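Local coordinates for MUTM (fpg) protein (Thermus thermophilus, PDB 1EE8), which belongs to the MutM (Fpg) family, joining a family-specific N-terminal domain to a helix-two-turn-helix domain and a C-terminal zinc finger, at residues H256-P259 / T260-G263; C241-P244 / V245-R248; Y231-E234 / G235-P239. All coordinates share one frame; numbering follows the deposited sequence.

Contact 1. Residues H256-P259 / T260-G263; sequences HFCP and TCQG. With ZN (zinc ion), chain C.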
ATOM      1  N   HIS A 256     -33.055   0.628 -26.675  1.00 30.09           N
ATOM      2  CA  HIS A 256     -33.445   0.286 -28.042  1.00 28.88           C
ATOM      3  C   HIS A 256     -34.378  -0.916 -28.045  1.00 27.47           C
ATOM      4  O   HIS A 256     -34.183  -1.862 -27.281  1.00 24.83           O
ATOM      5  CB  HIS A 256     -32.215  -0.029 -28.895  1.00 29.44           C
ATOM      6  CG  HIS A 256     -31.214   1.081 -28.954  1.00 29.70           C
ATOM      7  ND1 HIS A 256     -30.443   1.448 -27.872  1.00 30.02           N
ATOM      8  CD2 HIS A 256     -30.853   1.903 -29.968  1.00 30.55           C
ATOM      9  CE1 HIS A 256     -29.648   2.446 -28.216  1.00 30.62           C
ATOM     10  NE2 HIS A 256     -29.878   2.742 -29.484  1.00 31.28           N
ATOM     11  N   PHE A 257     -35.382  -0.881 -28.919  1.00 26.44           N
ATOM     12  CA  PHE A 257     -36.357  -1.963 -28.997  1.00 26.90           C
ATOM     13  C   PHE A 257     -37.264  -1.805 -30.213  1.00 27.10           C
ATOM     14  O   PHE A 257     -37.357  -0.721 -30.791  1.00 24.48           O
ATOM     15  CB  PHE A 257     -37.232  -1.941 -27.746  1.00 26.85           C
ATOM     16  CG  PHE A 257     -38.165  -0.765 -27.701  1.00 27.97           C
ATOM     17  CD1 PHE A 257     -39.514  -0.916 -28.008  1.00 27.67           C
ATOM     18  CD2 PHE A 257     -37.682   0.511 -27.406  1.00 28.15           C
ATOM     19  CE1 PHE A 257     -40.372   0.190 -28.021  1.00 28.56           C
ATOM     20  CE2 PHE A 257     -38.527   1.617 -27.419  1.00 28.09           C
ATOM     21  CZ  PHE A 257     -39.876   1.458 -27.728  1.00 27.45           C
ATOM     22  N   CYS A 258     -37.923  -2.897 -30.597  1.00 27.14           N
ATOM     23  CA  CYS A 258     -38.870  -2.871 -31.703  1.00 28.46           C
ATOM     24  C   CYS A 258     -40.228  -2.878 -31.029  1.00 30.12           C
ATOM     25  O   CYS A 258     -40.578  -3.837 -30.328  1.00 28.50           O
ATOM     26  CB  CYS A 258     -38.750  -4.108 -32.598  1.00 28.82           C
ATOM     27  SG  CYS A 258     -40.085  -4.218 -33.843  1.00 26.85           S
ATOM     28  N   PRO A 259     -41.008  -1.802 -31.211  1.00 31.24           N
ATOM     29  CA  PRO A 259     -42.334  -1.720 -30.593  1.00 32.60           C
ATOM     30  C   PRO A 259     -43.215  -2.913 -30.950  1.00 33.13           C
ATOM     31  O   PRO A 259     -43.806  -3.549 -30.072  1.00 33.34           O
ATOM     32  CB  PRO A 259     -42.884  -0.402 -31.134  1.00 32.19           C
ATOM     33  CG  PRO A 259     -41.634   0.428 -31.323  1.00 32.33           C
ATOM     34  CD  PRO A 259     -40.702  -0.571 -31.963  1.00 31.76           C
ATOM     35  N   THR A 260     -43.297  -3.226 -32.237  1.00 33.38           N
ATOM     36  CA  THR A 260     -44.129  -4.344 -32.662  1.00 34.66           C
ATOM     37  C   THR A 260     -43.660  -5.687 -32.124  1.00 33.76           C
ATOM     38  O   THR A 260     -44.414  -6.382 -31.453  1.00 34.07           O
ATOM     39  CB  THR A 260     -44.217  -4.442 -34.192  1.00 35.32           C
ATOM     40  OG1 THR A 260     -44.760  -3.226 -34.717  1.00 36.47           O
ATOM     41  CG2 THR A 260     -45.129  -5.602 -34.592  1.00 35.85           C
ATOM     42  N   CYS A 261     -42.415  -6.052 -32.412  1.00 33.46           N
ATOM     43  CA  CYS A 261     -41.881  -7.333 -31.959  1.00 33.02           C
ATOM     44  C   CYS A 261     -41.746  -7.505 -30.450  1.00 33.47           C
ATOM     45  O   CYS A 261     -41.701  -8.632 -29.959  1.00 32.61           O
ATOM     46  CB  CYS A 261     -40.524  -7.591 -32.608  1.00 32.15           C
ATOM     47  SG  CYS A 261     -40.625  -7.910 -34.370  1.00 32.06           S
ATOM     48  N   GLN A 262     -41.685  -6.402 -29.712  1.00 33.73           N
ATOM     49  CA  GLN A 262     -41.528  -6.497 -28.266  1.00 35.63           C
ATOM     50  C   GLN A 262     -42.725  -6.042 -27.427  1.00 37.59           C
ATOM     51  O   GLN A 262     -42.569  -5.554 -26.308  1.00 37.59           O
ATOM     52  CB  GLN A 262     -40.251  -5.761 -27.851  1.00 33.91           C
ATOM     53  CG  GLN A 262     -38.993  -6.471 -28.346  1.00 31.08           C
ATOM     54  CD  GLN A 262     -37.712  -5.715 -28.050  1.00 30.74           C
ATOM     55  OE1 GLN A 262     -37.275  -4.865 -28.833  1.00 29.37           O
ATOM     56  NE2 GLN A 262     -37.103  -6.018 -26.909  1.00 28.76           N
ATOM     57  N   GLY A 263     -43.922  -6.218 -27.978  1.00 40.09           N
ATOM     58  CA  GLY A 263     -45.139  -5.877 -27.263  1.00 42.40           C
ATOM     59  C   GLY A 263     -45.349  -4.441 -26.827  1.00 44.21           C
ATOM     60  O   GLY A 263     -45.880  -4.194 -25.749  1.00 44.09           O
TER
HETATM   61 ZN    ZN C 501     -39.719  -6.026 -35.285  1.00 43.46          ZN
HETATM   62  O   HOH W   1     -34.740  -4.253 -26.287  1.00 19.67           O
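The sulfur of C258 does two jobs at once: SG binds the zinc ion at 2.3 Å and also accepts the backbone N-H of C261, with N and C258 SG 3.3 Å apart and the bond nearly straight at 166°. This is the mark of a zinc knuckle, in which a CxxC loop wraps its amides toward a metal-bound thiolate; here the bond probably draws some charge off the sulfur. C261 adds its own SG to the zinc, and C238 and C241 complete the four-cysteine site. Behind the knuckle, Q262 doubles back on C258. Its N reaches C258 O at 2.9 Å, while its side chain, extended beyond CG (chi2 175°), brings OE1 to C258 N at 2.7 Å, so both polar backbone atoms of the cysteine are held by one residue. OE1 also lies close against F257, 3.1 Å from CB. At the other end of the amide, NE2 gives a hydrogen to a water that in turn donates to H256 O. The T260-G263 type I turn follows strand 254-257, which pairs antiparallel with strand 246-249; F257 meets the ring of F176 edge-to-face, and Q262 packs on L168 and F169 of helix 161-170.

Contact 2. Residues C241-P244 / V245-R248; sequences CGRP and VERR. With ZN (zinc ion), chain C.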
ATOM      1  N   CYS A 241     -39.163  -7.798 -38.332  1.00 33.65           N
ATOM      2  CA  CYS A 241     -40.377  -7.297 -38.975  1.00 34.29           C
ATOM      3  C   CYS A 241     -40.159  -6.116 -39.914  1.00 35.10           C
ATOM      4  O   CYS A 241     -41.111  -5.618 -40.520  1.00 34.36           O
ATOM      5  CB  CYS A 241     -41.396  -6.891 -37.914  1.00 34.98           C
ATOM      6  SG  CYS A 241     -40.995  -5.345 -37.092  1.00 34.60           S
ATOM      7  N   GLY A 242     -38.915  -5.654 -40.018  1.00 35.11           N
ATOM      8  CA  GLY A 242     -38.607  -4.540 -40.897  1.00 36.08           C
ATOM      9  C   GLY A 242     -39.058  -3.159 -40.446  1.00 36.81           C
ATOM     10  O   GLY A 242     -38.783  -2.173 -41.128  1.00 36.76           O
ATOM     11  N   ARG A 243     -39.751  -3.075 -39.314  1.00 37.66           N
ATOM     12  CA  ARG A 243     -40.210  -1.785 -38.803  1.00 38.87           C
ATOM     13  C   ARG A 243     -39.035  -1.015 -38.191  1.00 38.69           C
ATOM     14  O   ARG A 243     -38.049  -1.617 -37.758  1.00 38.92           O
ATOM     15  CB  ARG A 243     -41.308  -1.991 -37.751  1.00 40.58           C
ATOM     16  CG  ARG A 243     -41.785  -0.701 -37.095  1.00 43.31           C
ATOM     17  CD  ARG A 243     -42.906  -0.915 -36.086  1.00 44.88           C
ATOM     18  NE  ARG A 243     -43.265   0.347 -35.439  1.00 46.57           N
ATOM     19  CZ  ARG A 243     -44.247   0.491 -34.553  1.00 47.69           C
ATOM     20  NH1 ARG A 243     -44.491   1.683 -34.018  1.00 47.64           N
ATOM     21  NH2 ARG A 243     -44.988  -0.554 -34.204  1.00 47.94           N
ATOM     22  N   PRO A 244     -39.119   0.327 -38.161  1.00 37.94           N
ATOM     23  CA  PRO A 244     -38.051   1.169 -37.598  1.00 37.24           C
ATOM     24  C   PRO A 244     -37.786   0.960 -36.104  1.00 36.01           C
ATOM     25  O   PRO A 244     -38.686   1.111 -35.278  1.00 35.50           O
ATOM     26  CB  PRO A 244     -38.540   2.589 -37.887  1.00 37.59           C
ATOM     27  CG  PRO A 244     -39.318   2.424 -39.157  1.00 38.03           C
ATOM     28  CD  PRO A 244     -40.099   1.153 -38.893  1.00 38.12           C
ATOM     29  N   VAL A 245     -36.544   0.627 -35.760  1.00 35.15           N
ATOM     30  CA  VAL A 245     -36.182   0.428 -34.361  1.00 33.99           C
ATOM     31  C   VAL A 245     -36.303   1.759 -33.622  1.00 34.97           C
ATOM     32  O   VAL A 245     -35.848   2.793 -34.113  1.00 34.63           O
ATOM     33  CB  VAL A 245     -34.735  -0.088 -34.222  1.00 32.95           C
ATOM     34  CG1 VAL A 245     -34.341  -0.141 -32.758  1.00 33.52           C
ATOM     35  CG2 VAL A 245     -34.608  -1.466 -34.856  1.00 32.70           C
ATOM     36  N   GLU A 246     -36.921   1.735 -32.447  1.00 35.47           N
ATOM     37  CA  GLU A 246     -37.089   2.945 -31.653  1.00 37.58           C
ATOM     38  C   GLU A 246     -36.158   2.993 -30.448  1.00 38.71           C
ATOM     39  O   GLU A 246     -35.612   1.971 -30.018  1.00 36.76           O
ATOM     40  CB  GLU A 246     -38.530   3.066 -31.161  1.00 38.61           C
ATOM     41  CG  GLU A 246     -39.550   3.211 -32.267  1.00 40.64           C
ATOM     42  CD  GLU A 246     -40.909   3.611 -31.738  1.00 42.08           C
ATOM     43  OE1 GLU A 246     -41.870   3.622 -32.535  1.00 43.62           O
ATOM     44  OE2 GLU A 246     -41.012   3.919 -30.526  1.00 42.46           O
ATOM     45  N   ARG A 247     -35.995   4.191 -29.898  1.00 39.96           N
ATOM     46  CA  ARG A 247     -35.137   4.385 -28.740  1.00 41.54           C
ATOM     47  C   ARG A 247     -35.772   5.340 -27.740  1.00 42.56           C
ATOM     48  O   ARG A 247     -35.797   6.550 -27.957  1.00 42.35           O
ATOM     49  CB  ARG A 247     -33.774   4.920 -29.184  1.00 42.04           C
ATOM     50  CG  ARG A 247     -32.838   5.291 -28.042  1.00 43.23           C
ATOM     51  CD  ARG A 247     -31.449   5.604 -28.577  1.00 44.78           C
ATOM     52  NE  ARG A 247     -30.555   6.133 -27.552  1.00 45.95           N
ATOM     53  CZ  ARG A 247     -30.554   7.395 -27.137  1.00 46.37           C
ATOM     54  NH1 ARG A 247     -29.704   7.783 -26.196  1.00 46.61           N
ATOM     55  NH2 ARG A 247     -31.391   8.274 -27.670  1.00 46.98           N
ATOM     56  N   ARG A 248     -36.298   4.786 -26.653  1.00 43.73           N
ATOM     57  CA  ARG A 248     -36.917   5.591 -25.606  1.00 45.94           C
ATOM     58  C   ARG A 248     -35.877   5.969 -24.564  1.00 46.47           C
ATOM     59  O   ARG A 248     -35.102   5.126 -24.111  1.00 46.37           O
ATOM     60  CB  ARG A 248     -38.054   4.819 -24.926  1.00 45.79           C
ATOM     61  CG  ARG A 248     -39.334   4.761 -25.736  1.00 47.28           C
ATOM     62  CD  ARG A 248     -40.491   5.375 -24.962  1.00 47.22           C
ATOM     63  NE  ARG A 248     -41.007   4.491 -23.920  1.00 47.44           N
ATOM     64  CZ  ARG A 248     -41.833   3.475 -24.148  1.00 47.41           C
ATOM     65  NH1 ARG A 248     -42.236   3.209 -25.385  1.00 47.72           N
ATOM     66  NH2 ARG A 248     -42.264   2.729 -23.141  1.00 47.26           N
TER
HETATM   67 ZN    ZN C 501     -39.719  -6.026 -35.285  1.00 43.46          ZN
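R243 and E246 face each other along one flank of the chain, their side chains running at a slant and their end groups turned well apart, with the guanidinium and carboxylate planes 76° from each other. R243 NH1 and E246 OE1 form a long salt bridge of 3.6 Å, so attraction between charges probably counts for more than any directed bond. The arginine is fully extended from CG to NE, which carries its other terminal nitrogen, NH2, to a hydrogen bond with T260 OG1, its stronger partner. E246 leaves its backbone with CG 3.8 Å from P244 O, and its carboxylate and the R243 side chain both rest on P259. At the root of the same arginine, R243 N donates to C241 SG, 3.4 Å away at 158°. That sulfur sits between its own backbone N and carbonyl carbon (chi1 75°) and binds the zinc ion at 2.3 Å, giving this cysteine the amide-to-thiolate bond usual in zinc knuckles. From the knuckle the chain straightens into strand 246-249, where E246 pairs through its backbone with F257 of strand 254-257; one residue earlier, V245 bonds through its backbone to G235 and L236.

Contact 3. Residues Y231-E234 / G235-P239; sequences YGRE and GLPCP. With ZN (zinc ion), chain C.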
ATOM      1  N   TYR A 231     -29.755  -2.552 -30.460  1.00 23.28           N
ATOM      2  CA  TYR A 231     -28.846  -1.592 -29.852  1.00 24.27           C
ATOM      3  C   TYR A 231     -28.083  -0.768 -30.885  1.00 25.14           C
ATOM      4  O   TYR A 231     -27.503  -1.309 -31.829  1.00 23.68           O
ATOM      5  CB  TYR A 231     -27.824  -2.258 -28.929  1.00 23.44           C
ATOM      6  CG  TYR A 231     -27.054  -1.203 -28.172  1.00 24.14           C
ATOM      7  CD1 TYR A 231     -27.578  -0.632 -27.013  1.00 24.05           C
ATOM      8  CD2 TYR A 231     -25.871  -0.670 -28.693  1.00 24.22           C
ATOM      9  CE1 TYR A 231     -26.952   0.449 -26.393  1.00 25.00           C
ATOM     10  CE2 TYR A 231     -25.240   0.411 -28.088  1.00 25.42           C
ATOM     11  CZ  TYR A 231     -25.787   0.968 -26.939  1.00 25.72           C
ATOM     12  OH  TYR A 231     -25.175   2.052 -26.355  1.00 27.59           O
ATOM     13  N   GLY A 232     -28.074   0.545 -30.682  1.00 26.91           N
ATOM     14  CA  GLY A 232     -27.379   1.431 -31.601  1.00 29.61           C
ATOM     15  C   GLY A 232     -27.965   1.467 -33.005  1.00 31.62           C
ATOM     16  O   GLY A 232     -27.339   2.009 -33.921  1.00 32.87           O
ATOM     17  N   ARG A 233     -29.161   0.903 -33.187  1.00 31.81           N
ATOM     18  CA  ARG A 233     -29.787   0.889 -34.505  1.00 32.63           C
ATOM     19  C   ARG A 233     -31.082   1.691 -34.586  1.00 32.79           C
ATOM     20  O   ARG A 233     -31.957   1.376 -35.393  1.00 32.66           O
ATOM     21  CB  ARG A 233     -30.047  -0.555 -34.949  1.00 32.92           C
ATOM     22  CG  ARG A 233     -28.796  -1.413 -34.980  1.00 33.86           C
ATOM     23  CD  ARG A 233     -29.045  -2.763 -35.631  1.00 35.37           C
ATOM     24  NE  ARG A 233     -29.426  -2.628 -37.035  1.00 36.71           N
ATOM     25  CZ  ARG A 233     -30.664  -2.777 -37.499  1.00 37.76           C
ATOM     26  NH1 ARG A 233     -31.661  -3.072 -36.671  1.00 36.64           N
ATOM     27  NH2 ARG A 233     -30.906  -2.631 -38.796  1.00 37.35           N
ATOM     28  N   GLU A 234     -31.203   2.727 -33.758  1.00 33.51           N
ATOM     29  CA  GLU A 234     -32.402   3.567 -33.755  1.00 35.32           C
ATOM     30  C   GLU A 234     -32.710   4.085 -35.160  1.00 35.15           C
ATOM     31  O   GLU A 234     -31.861   4.701 -35.803  1.00 35.24           O
ATOM     32  CB  GLU A 234     -32.228   4.765 -32.811  1.00 36.46           C
ATOM     33  CG  GLU A 234     -33.454   5.681 -32.750  1.00 38.15           C
ATOM     34  CD  GLU A 234     -33.222   6.944 -31.933  1.00 39.30           C
ATOM     35  OE1 GLU A 234     -34.214   7.635 -31.610  1.00 39.54           O
ATOM     36  OE2 GLU A 234     -32.053   7.252 -31.618  1.00 40.11           O
ATOM     37  N   GLY A 235     -33.921   3.822 -35.635  1.00 34.55           N
ATOM     38  CA  GLY A 235     -34.300   4.284 -36.955  1.00 34.84           C
ATOM     39  C   GLY A 235     -34.075   3.267 -38.053  1.00 34.85           C
ATOM     40  O   GLY A 235     -34.690   3.362 -39.112  1.00 35.52           O
ATOM     41  N   LEU A 236     -33.191   2.301 -37.816  1.00 34.41           N
ATOM     42  CA  LEU A 236     -32.923   1.265 -38.806  1.00 33.91           C
ATOM     43  C   LEU A 236     -34.015   0.192 -38.711  1.00 33.52           C
ATOM     44  O   LEU A 236     -34.741   0.118 -37.711  1.00 31.64           O
ATOM     45  CB  LEU A 236     -31.540   0.638 -38.575  1.00 35.49           C
ATOM     46  CG  LEU A 236     -30.272   1.486 -38.759  1.00 36.10           C
ATOM     47  CD1 LEU A 236     -30.208   2.037 -40.183  1.00 37.36           C
ATOM     48  CD2 LEU A 236     -30.260   2.620 -37.748  1.00 37.63           C
ATOM     49  N   PRO A 237     -34.142  -0.650 -39.749  1.00 33.72           N
ATOM     50  CA  PRO A 237     -35.144  -1.722 -39.804  1.00 34.21           C
ATOM     51  C   PRO A 237     -34.932  -2.863 -38.808  1.00 33.88           C
ATOM     52  O   PRO A 237     -33.829  -3.398 -38.693  1.00 33.68           O
ATOM     53  CB  PRO A 237     -35.030  -2.239 -41.245  1.00 33.32           C
ATOM     54  CG  PRO A 237     -34.406  -1.104 -41.996  1.00 35.08           C
ATOM     55  CD  PRO A 237     -33.394  -0.583 -41.017  1.00 34.18           C
ATOM     56  N   CYS A 238     -35.990  -3.232 -38.093  1.00 33.25           N
ATOM     57  CA  CYS A 238     -35.903  -4.357 -37.170  1.00 31.98           C
ATOM     58  C   CYS A 238     -35.517  -5.542 -38.060  1.00 31.87           C
ATOM     59  O   CYS A 238     -35.956  -5.631 -39.204  1.00 32.26           O
ATOM     60  CB  CYS A 238     -37.264  -4.612 -36.511  1.00 31.10           C
ATOM     61  SG  CYS A 238     -37.414  -6.202 -35.658  1.00 28.35           S
ATOM     62  N   PRO A 239     -34.685  -6.461 -37.559  1.00 31.43           N
ATOM     63  CA  PRO A 239     -34.317  -7.588 -38.419  1.00 31.50           C
ATOM     64  C   PRO A 239     -35.398  -8.665 -38.517  1.00 31.29           C
ATOM     65  O   PRO A 239     -35.280  -9.599 -39.306  1.00 30.92           O
ATOM     66  CB  PRO A 239     -33.037  -8.100 -37.770  1.00 30.68           C
ATOM     67  CG  PRO A 239     -33.317  -7.885 -36.316  1.00 31.54           C
ATOM     68  CD  PRO A 239     -33.929  -6.494 -36.292  1.00 31.99           C
TER
HETATM   69 ZN    ZN C 501     -39.719  -6.026 -35.285  1.00 43.46          ZN
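Both terminal nitrogens of R233 converge on the carbonyl oxygen of P237, NH1 and NH2 each 3.0 Å from P237 O. The oxygen sits in the guanidinium plane, and both nitrogens approach it from the same face of the carbonyl. A bend at chi3 (63°) curls the arginine over the following residues, and L236 CB lies over one guanidinium face, 3.3 Å from NH2. This is the tight side. The same residues form a type II turn from R233 to L236, closed by L236 N bonding to R233 O at 2.9 Å; G235 fills its third position, where a side chain would strike the carbonyl of E234. The outer side is looser: E234 is exposed; its CB leads away from the turn, and its extended side chain ends beside R247. The P237 and P239 rings touch the guanidinium only loosely, through their CD atoms, respectively 3.9 Å from R233 NH2 and 4.1 Å from NH1. R233 NH1 also bonds to A229 O, its stronger partner, and these three bonds should fix the guanidinium's rotation. Because P237 O shares a peptide with C238 N, the positive charge probably polarises that N-H, which bonds to R243 O; C238 is a zinc ligand.

Overall arrangement
Along the chain from the N terminus, contact 3 comes first and closes the turn at 233-236 leading into the zinc finger; contact 2 starts at C241, the end of the first knuckle (238-241), and runs into strand 246-249; contact 1 leaves strand 254-257 and closes the second knuckle at 258-261. The three lie in series, none nested in or crossing another, yet they fold onto the same zinc ion, with centres 6 to 10 Å apart. V245 packs against R233, joining contact 2 to contact 3, while the two-stranded hairpin joins contact 2 to contact 1. H256 packs against Y231 and G232, bringing the ends of contacts 1 and 3 together beside helix 161-170.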